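Local coordinates for ESX-1 secretion system protein eccD1 (Mycobacterium tuberculosis, PDB 4KV2) that forms part of the ESX-1 type VII secretion system, which delivers virulence factors such as EsxA and EsxB to host cells during infection, at residues L21-T34 against F63-L77. Numbering follows the deposited sequence.
Sequences LPAAVPMETYIDDT and FARPGSPPLKLDQSL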
ATOM      1  N   LEU A  21      -0.924   7.086  -1.956  1.00 17.89           N
ATOM      2  CA  LEU A  21       0.360   6.456  -1.794  1.00 17.83           C
ATOM      3  C   LEU A  21       1.220   7.273  -0.851  1.00 18.37           C
ATOM      4  O   LEU A  21       1.027   8.466  -0.721  1.00 18.56           O
ATOM      5  CB  LEU A  21       1.057   6.350  -3.148  1.00 17.79           C
ATOM      6  CG  LEU A  21       0.331   5.532  -4.220  1.00 17.54           C
ATOM      7  CD1 LEU A  21       1.078   5.552  -5.535  1.00 18.25           C
ATOM      8  CD2 LEU A  21       0.103   4.120  -3.712  1.00 18.20           C
ATOM      9  N   PRO A  22       2.195   6.627  -0.210  1.00 18.95           N
ATOM     10  CA  PRO A  22       3.140   7.388   0.615  1.00 19.66           C
ATOM     11  C   PRO A  22       3.938   8.385  -0.225  1.00 20.12           C
ATOM     12  O   PRO A  22       4.551   7.995  -1.261  1.00 20.54           O
ATOM     13  CB  PRO A  22       4.089   6.325   1.159  1.00 20.58           C
ATOM     14  CG  PRO A  22       3.455   5.011   0.887  1.00 20.86           C
ATOM     15  CD  PRO A  22       2.520   5.197  -0.270  1.00 19.61           C
ATOM     16  N   ALA A  23       3.982   9.624   0.237  1.00 20.59           N
ATOM     17  CA  ALA A  23       4.664  10.681  -0.480  1.00 21.83           C
ATOM     18  C   ALA A  23       6.182  10.671  -0.329  1.00 22.91           C
ATOM     19  O   ALA A  23       6.852  11.075  -1.251  1.00 24.33           O
ATOM     20  CB  ALA A  23       4.130  12.032  -0.028  1.00 23.21           C
ATOM     21  N   ALA A  24       6.715  10.259   0.833  1.00 22.88           N
ATOM     22  CA  ALA A  24       8.115  10.519   1.192  1.00 24.60           C
ATOM     23  C   ALA A  24       9.004   9.259   1.287  1.00 25.23           C
ATOM     24  O   ALA A  24      10.207   9.359   1.488  1.00 27.33           O
ATOM     25  CB  ALA A  24       8.168  11.313   2.492  1.00 25.43           C
ATOM     26  N   VAL A  25       8.398   8.090   1.090  1.00 24.09           N
ATOM     27  CA  VAL A  25       9.065   6.803   1.157  1.00 25.13           C
ATOM     28  C   VAL A  25       9.431   6.394  -0.267  1.00 26.06           C
ATOM     29  O   VAL A  25       8.658   6.638  -1.196  1.00 24.82           O
ATOM     30  CB  VAL A  25       8.079   5.779   1.751  1.00 24.46           C
ATOM     31  CG1 VAL A  25       8.629   4.371   1.735  1.00 26.73           C
ATOM     32  CG2 VAL A  25       7.713   6.193   3.168  1.00 24.37           C
ATOM     33  N   PRO A  26      10.589   5.735  -0.452  1.00 21.27           N
ATOM     34  CA  PRO A  26      10.964   5.331  -1.798  1.00 20.47           C
ATOM     35  C   PRO A  26       9.910   4.447  -2.459  1.00 18.61           C
ATOM     36  O   PRO A  26       9.305   3.595  -1.816  1.00 18.00           O
ATOM     37  CB  PRO A  26      12.278   4.568  -1.585  1.00 22.76           C
ATOM     38  CG  PRO A  26      12.868   5.237  -0.401  1.00 24.95           C
ATOM     39  CD  PRO A  26      11.685   5.474   0.499  1.00 24.01           C
ATOM     40  N   MET A  27       9.698   4.695  -3.737  1.00 18.24           N
ATOM     41  CA  MET A  27       8.736   3.929  -4.529  1.00 17.43           C
ATOM     42  C   MET A  27       8.966   2.413  -4.502  1.00 17.56           C
ATOM     43  O   MET A  27       8.002   1.660  -4.436  1.00 16.54           O
ATOM     44  CB  MET A  27       8.717   4.444  -5.956  1.00 18.09           C
ATOM     45  CG  MET A  27       7.917   5.733  -6.149  1.00 18.46           C
ATOM     46  SD  MET A  27       8.067   6.509  -7.780  1.00 20.56           S
ATOM     47  CE  MET A  27       9.462   7.610  -7.567  1.00 22.12           C
ATOM     48  N   GLU A  28      10.219   1.975  -4.476  1.00 19.82           N
ATOM     49  CA  GLU A  28      10.548   0.532  -4.395  1.00 21.47           C
ATOM     50  C   GLU A  28       9.947  -0.179  -3.168  1.00 20.84           C
ATOM     51  O   GLU A  28       9.729  -1.380  -3.207  1.00 21.34           O
ATOM     52  CB  GLU A  28      12.079   0.285  -4.454  1.00 25.67           C
ATOM     53  CG  GLU A  28      12.894   0.953  -3.365  1.00 27.68           C
ATOM     54  CD  GLU A  28      14.387   1.059  -3.667  1.00 32.62           C
ATOM     55  OE1 GLU A  28      14.833   0.712  -4.791  1.00 35.24           O
ATOM     56  OE2 GLU A  28      15.128   1.510  -2.758  1.00 35.46           O
ATOM     57  N   THR A  29       9.665   0.580  -2.104  1.00 19.98           N
ATOM     58  CA  THR A  29       9.187   0.017  -0.836  1.00 20.54           C
ATOM     59  C   THR A  29       7.742  -0.509  -0.957  1.00 18.75           C
ATOM     60  O   THR A  29       7.365  -1.460  -0.269  1.00 19.93           O
ATOM     61  CB  THR A  29       9.242   1.081   0.296  1.00 21.18           C
ATOM     62  OG1 THR A  29      10.529   1.731   0.278  1.00 22.84           O
ATOM     63  CG2 THR A  29       9.028   0.436   1.651  1.00 23.22           C
ATOM     64  N   TYR A  30       6.961   0.073  -1.857  1.00 16.89           N
ATOM     65  CA  TYR A  30       5.554  -0.286  -1.979  1.00 16.34           C
ATOM     66  C   TYR A  30       5.091  -0.617  -3.382  1.00 15.96           C
ATOM     67  O   TYR A  30       3.939  -0.994  -3.573  1.00 16.36           O
ATOM     68  CB  TYR A  30       4.657   0.831  -1.382  1.00 16.27           C
ATOM     69  CG  TYR A  30       4.830   2.177  -2.054  1.00 16.07           C
ATOM     70  CD1 TYR A  30       4.094   2.515  -3.192  1.00 15.76           C
ATOM     71  CD2 TYR A  30       5.724   3.104  -1.548  1.00 16.83           C
ATOM     72  CE1 TYR A  30       4.257   3.742  -3.810  1.00 16.61           C
ATOM     73  CE2 TYR A  30       5.888   4.350  -2.145  1.00 17.15           C
ATOM     74  CZ  TYR A  30       5.143   4.665  -3.274  1.00 17.11           C
ATOM     75  OH  TYR A  30       5.324   5.886  -3.873  1.00 18.58           O
ATOM     76  N   ILE A  31       5.954  -0.534  -4.379  1.00 16.56           N
ATOM     77  CA  ILE A  31       5.450  -0.731  -5.737  1.00 17.10           C
ATOM     78  C   ILE A  31       4.919  -2.156  -5.988  1.00 17.83           C
ATOM     79  O   ILE A  31       3.922  -2.338  -6.700  1.00 17.88           O
ATOM     80  CB  ILE A  31       6.489  -0.361  -6.801  1.00 18.72           C
ATOM     81  CG1 ILE A  31       5.821  -0.448  -8.191  1.00 20.05           C
ATOM     82  CG2 ILE A  31       7.713  -1.235  -6.682  1.00 20.33           C
ATOM     83  CD1 ILE A  31       6.491   0.357  -9.238  1.00 22.26           C
ATOM     84  N   ASP A  32       5.567  -3.160  -5.407  1.00 18.94           N
ATOM     85  CA  ASP A  32       5.194  -4.544  -5.725  1.00 20.93           C
ATOM     86  C   ASP A  32       3.781  -4.877  -5.217  1.00 19.03           C
ATOM     87  O   ASP A  32       2.985  -5.460  -5.934  1.00 19.08           O
ATOM     88  CB  ASP A  32       6.232  -5.527  -5.208  1.00 24.37           C
ATOM     89  CG  ASP A  32       7.527  -5.469  -6.010  1.00 28.44           C
ATOM     90  OD1 ASP A  32       7.496  -5.393  -7.285  1.00 32.27           O
ATOM     91  OD2 ASP A  32       8.578  -5.547  -5.366  1.00 32.50           O
ATOM     92  N   ASP A  33       3.473  -4.482  -3.991  1.00 17.81           N
ATOM     93  CA  ASP A  33       2.126  -4.698  -3.473  1.00 17.38           C
ATOM     94  C   ASP A  33       1.075  -3.756  -4.141  1.00 16.42           C
ATOM     95  O   ASP A  33      -0.103  -4.121  -4.226  1.00 17.50           O
ATOM     96  CB  ASP A  33       2.094  -4.617  -1.948  1.00 17.88           C
ATOM     97  CG  ASP A  33       2.648  -5.891  -1.246  1.00 19.66           C
ATOM     98  OD1 ASP A  33       3.139  -6.834  -1.919  1.00 20.69           O
ATOM     99  OD2 ASP A  33       2.592  -5.963  -0.002  1.00 20.91           O
ATOM    100  N   THR A  34       1.499  -2.590  -4.653  1.00 15.06           N
ATOM    101  CA  THR A  34       0.630  -1.721  -5.475  1.00 15.32           C
ATOM    102  C   THR A  34       0.187  -2.463  -6.729  1.00 16.00           C
ATOM    103  O   THR A  34      -0.999  -2.482  -7.078  1.00 17.43           O
ATOM    104  CB  THR A  34       1.318  -0.372  -5.851  1.00 15.43           C
ATOM    105  OG1 THR A  34       1.653   0.348  -4.658  1.00 14.88           O
ATOM    106  CG2 THR A  34       0.452   0.514  -6.690  1.00 17.22           C
ATOM    107  N   PHE A  63       6.867   3.134 -11.594  1.00 15.72           N
ATOM    108  CA  PHE A  63       5.880   4.127 -11.996  1.00 15.85           C
ATOM    109  C   PHE A  63       6.476   5.004 -13.089  1.00 15.79           C
ATOM    110  O   PHE A  63       7.698   5.222 -13.135  1.00 16.56           O
ATOM    111  CB  PHE A  63       5.516   5.030 -10.852  1.00 16.34           C
ATOM    112  CG  PHE A  63       4.822   4.329  -9.719  1.00 17.32           C
ATOM    113  CD1 PHE A  63       3.470   4.029  -9.796  1.00 17.98           C
ATOM    114  CD2 PHE A  63       5.516   3.974  -8.567  1.00 18.03           C
ATOM    115  CE1 PHE A  63       2.820   3.408  -8.738  1.00 18.82           C
ATOM    116  CE2 PHE A  63       4.863   3.342  -7.508  1.00 19.05           C
ATOM    117  CZ  PHE A  63       3.506   3.069  -7.598  1.00 19.16           C
ATOM    118  N   ALA A  64       5.613   5.480 -13.970  1.00 15.76           N
ATOM    119  CA  ALA A  64       6.022   6.400 -15.010  1.00 15.89           C
ATOM    120  C   ALA A  64       4.890   7.348 -15.315  1.00 16.49           C
ATOM    121  O   ALA A  64       3.706   6.980 -15.283  1.00 16.97           O
ATOM    122  CB  ALA A  64       6.416   5.649 -16.271  1.00 16.15           C
ATOM    123  N   ARG A  65       5.235   8.584 -15.620  1.00 17.06           N
ATOM    124  CA  ARG A  65       4.261   9.479 -16.215  1.00 18.37           C
ATOM    125  C   ARG A  65       3.924   8.936 -17.606  1.00 18.80           C
ATOM    126  O   ARG A  65       4.791   8.362 -18.250  1.00 18.43           O
ATOM    127  CB  ARG A  65       4.812  10.891 -16.283  1.00 19.49           C
ATOM    128  CG  ARG A  65       4.795  11.550 -14.917  1.00 20.04           C
ATOM    129  CD  ARG A  65       5.133  13.016 -15.029  1.00 21.84           C
ATOM    130  NE  ARG A  65       5.270  13.673 -13.741  1.00 22.85           N
ATOM    131  CZ  ARG A  65       6.394  13.784 -13.036  1.00 23.15           C
ATOM    132  NH1 ARG A  65       7.543  13.268 -13.469  1.00 22.25           N
ATOM    133  NH2 ARG A  65       6.361  14.453 -11.881  1.00 24.75           N
ATOM    134  N   PRO A  66       2.663   9.071 -18.056  1.00 20.23           N
ATOM    135  CA  PRO A  66       2.305   8.378 -19.306  1.00 21.35           C
ATOM    136  C   PRO A  66       3.225   8.656 -20.484  1.00 22.21           C
ATOM    137  O   PRO A  66       3.437   9.813 -20.842  1.00 22.99           O
ATOM    138  CB  PRO A  66       0.889   8.892 -19.597  1.00 23.15           C
ATOM    139  CG  PRO A  66       0.330   9.246 -18.257  1.00 22.76           C
ATOM    140  CD  PRO A  66       1.501   9.783 -17.487  1.00 21.47           C
ATOM    141  N   GLY A  67       3.784   7.591 -21.071  1.00 22.28           N
ATOM    142  CA  GLY A  67       4.634   7.717 -22.247  1.00 23.37           C
ATOM    143  C   GLY A  67       6.073   8.146 -21.963  1.00 22.99           C
ATOM    144  O   GLY A  67       6.855   8.325 -22.877  1.00 23.79           O
ATOM    145  N   SER A  68       6.446   8.310 -20.706  1.00 21.42           N
ATOM    146  CA  SER A  68       7.785   8.811 -20.358  1.00 21.54           C
ATOM    147  C   SER A  68       8.676   7.732 -19.727  1.00 20.57           C
ATOM    148  O   SER A  68       8.169   6.728 -19.239  1.00 19.80           O
ATOM    149  CB  SER A  68       7.644   9.948 -19.353  1.00 21.68           C
ATOM    150  OG  SER A  68       6.931  11.027 -19.918  1.00 23.38           O
ATOM    151  N   PRO A  69      10.003   7.967 -19.659  1.00 21.05           N
ATOM    152  CA  PRO A  69      10.836   6.961 -19.002  1.00 21.06           C
ATOM    153  C   PRO A  69      10.436   6.820 -17.526  1.00 20.33           C
ATOM    154  O   PRO A  69       9.915   7.761 -16.962  1.00 19.52           O
ATOM    155  CB  PRO A  69      12.243   7.526 -19.141  1.00 22.36           C
ATOM    156  CG  PRO A  69      12.180   8.338 -20.380  1.00 23.50           C
ATOM    157  CD  PRO A  69      10.822   8.989 -20.340  1.00 22.63           C
ATOM    158  N   PRO A  70      10.658   5.640 -16.927  1.00 20.39           N
ATOM    159  CA  PRO A  70      10.186   5.391 -15.580  1.00 19.55           C
ATOM    160  C   PRO A  70      10.933   6.159 -14.502  1.00 19.90           C
ATOM    161  O   PRO A  70      12.150   6.370 -14.578  1.00 20.45           O
ATOM    162  CB  PRO A  70      10.419   3.882 -15.396  1.00 19.96           C
ATOM    163  CG  PRO A  70      11.493   3.528 -16.350  1.00 21.50           C
ATOM    164  CD  PRO A  70      11.287   4.453 -17.528  1.00 21.68           C
ATOM    165  N   LEU A  71      10.182   6.555 -13.490  1.00 19.42           N
ATOM    166  CA  LEU A  71      10.743   7.165 -12.297  1.00 20.20           C
ATOM    167  C   LEU A  71      11.676   6.217 -11.573  1.00 21.37           C
ATOM    168  O   LEU A  71      11.417   5.023 -11.478  1.00 20.68           O
ATOM    169  CB  LEU A  71       9.624   7.620 -11.330  1.00 19.80           C
ATOM    170  CG  LEU A  71       8.535   8.510 -11.951  1.00 19.78           C
ATOM    171  CD1 LEU A  71       7.481   8.888 -10.904  1.00 20.34           C
ATOM    172  CD2 LEU A  71       9.175   9.755 -12.535  1.00 21.20           C
ATOM    173  N   LYS A  72      12.758   6.785 -11.044  1.00 23.27           N
ATOM    174  CA  LYS A  72      13.718   6.044 -10.205  1.00 24.42           C
ATOM    175  C   LYS A  72      13.049   5.452  -8.964  1.00 21.76           C
ATOM    176  O   LYS A  72      12.416   6.164  -8.155  1.00 20.52           O
ATOM    177  CB  LYS A  72      14.897   6.944  -9.792  1.00 27.11           C
ATOM    178  CG  LYS A  72      15.750   7.416 -10.959  1.00 31.33           C
ATOM    179  CD  LYS A  72      16.659   6.309 -11.475  1.00 34.52           C
ATOM    180  CE  LYS A  72      17.169   6.605 -12.872  1.00 39.04           C
ATOM    181  NZ  LYS A  72      18.245   7.625 -12.846  1.00 43.51           N
ATOM    182  N   LEU A  73      13.211   4.141  -8.815  1.00 22.03           N
ATOM    183  CA  LEU A  73      12.614   3.395  -7.715  1.00 21.03           C
ATOM    184  C   LEU A  73      13.189   3.734  -6.346  1.00 21.57           C
ATOM    185  O   LEU A  73      12.505   3.549  -5.321  1.00 21.57           O
ATOM    186  CB  LEU A  73      12.766   1.888  -7.958  1.00 22.18           C
ATOM    187  CG  LEU A  73      11.782   1.298  -8.963  1.00 22.25           C
ATOM    188  CD1 LEU A  73      12.317  -0.026  -9.482  1.00 24.87           C
ATOM    189  CD2 LEU A  73      10.412   1.127  -8.352  1.00 21.61           C
ATOM    190  N   ASP A  74      14.412   4.240  -6.301  1.00 23.52           N
ATOM    191  CA  ASP A  74      14.984   4.683  -5.017  1.00 25.22           C
ATOM    192  C   ASP A  74      14.556   6.086  -4.582  1.00 24.79           C
ATOM    193  O   ASP A  74      14.974   6.573  -3.532  1.00 25.59           O
ATOM    194  CB  ASP A  74      16.505   4.521  -4.980  1.00 28.94           C
ATOM    195  CG  ASP A  74      17.240   5.401  -5.969  1.00 31.25           C
ATOM    196  OD1 ASP A  74      16.638   6.090  -6.807  1.00 30.77           O
ATOM    197  OD2 ASP A  74      18.469   5.382  -5.921  1.00 35.06           O
ATOM    198  N   GLN A  75      13.697   6.722  -5.374  1.00 23.35           N
ATOM    199  CA  GLN A  75      13.170   8.038  -5.051  1.00 22.99           C
ATOM    200  C   GLN A  75      11.734   7.911  -4.570  1.00 20.60           C
ATOM    201  O   GLN A  75      11.072   6.942  -4.877  1.00 18.82           O
ATOM    202  CB  GLN A  75      13.249   8.956  -6.273  1.00 24.86           C
ATOM    203  CG  GLN A  75      14.634   9.518  -6.507  1.00 28.72           C
ATOM    204  CD  GLN A  75      14.705  10.440  -7.723  1.00 31.75           C
ATOM    205  OE1 GLN A  75      13.731  11.138  -8.081  1.00 31.97           O
ATOM    206  NE2 GLN A  75      15.859  10.447  -8.370  1.00 34.77           N
ATOM    207  N   SER A  76      11.299   8.883  -3.772  1.00 20.83           N
ATOM    208  CA  SER A  76       9.914   9.018  -3.349  1.00 19.33           C
ATOM    209  C   SER A  76       9.154   9.800  -4.408  1.00 18.61           C
ATOM    210  O   SER A  76       9.762  10.459  -5.275  1.00 19.02           O
ATOM    211  CB  SER A  76       9.862   9.789  -2.030  1.00 21.46           C
ATOM    212  OG  SER A  76      10.331  11.136  -2.222  1.00 23.68           O
ATOM    213  N   LEU A  77       7.825   9.728  -4.357  1.00 18.21           N
ATOM    214  CA  LEU A  77       6.973  10.594  -5.206  1.00 18.65           C
ATOM    215  C   LEU A  77       7.269  12.094  -5.029  1.00 20.41           C
ATOM    216  O   LEU A  77       7.214  12.866  -6.000  1.00 20.37           O
ATOM    217  CB  LEU A  77       5.504  10.305  -4.935  1.00 19.20           C
ATOM    218  CG  LEU A  77       5.014   8.911  -5.370  1.00 18.57           C
ATOM    219  CD1 LEU A  77       3.632   8.686  -4.791  1.00 20.08           C
ATOM    220  CD2 LEU A  77       4.949   8.779  -6.892  1.00 18.82           C
TER
HETATM  221  O   HOH W   1       6.652   7.740  -2.605  1.00 13.35           O
HETATM  222  O   HOH W   2      11.162  12.171   0.136  1.00 33.84           O
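With CG of M27 set anti to its carbonyl carbon (chi1 -79°) and the chain bent at chi3 (-90°), SD comes against the F63 ring, 3.7 Å from CD2, an oblique Met-aromatic contact, while CE turns in among L71 and the carbonyls of K72 and Q75. I31 holds CG1 anti to the backbone N (chi1 -174°), which lays CD1 over one face of F63, 4.1 Å from the ring centroid. Y30 CE1 meets F63 CE2 obliquely, and T34 CG2 lies at the ring edge. Two backbone bonds join the segments: M27 N to Q75 O (2.9 Å) and E28 N to L73 O. A water donates to V25 O and, at a rather short distance, to P22 O, and accepts from Y30 OH (2.6 Å) and L77 N, tying the tyrosine hydroxyl and backbone groups together. In this ubiquitin-like domain the loop after strand 62-64 thus packs against the turn leading into helix 31-41. I31 and T34 of that helix rest on F63 of strand 62-64, which also touches L90 of strand 86-91, while L21 on strand 15-22 packs on V8 of strand 5-12.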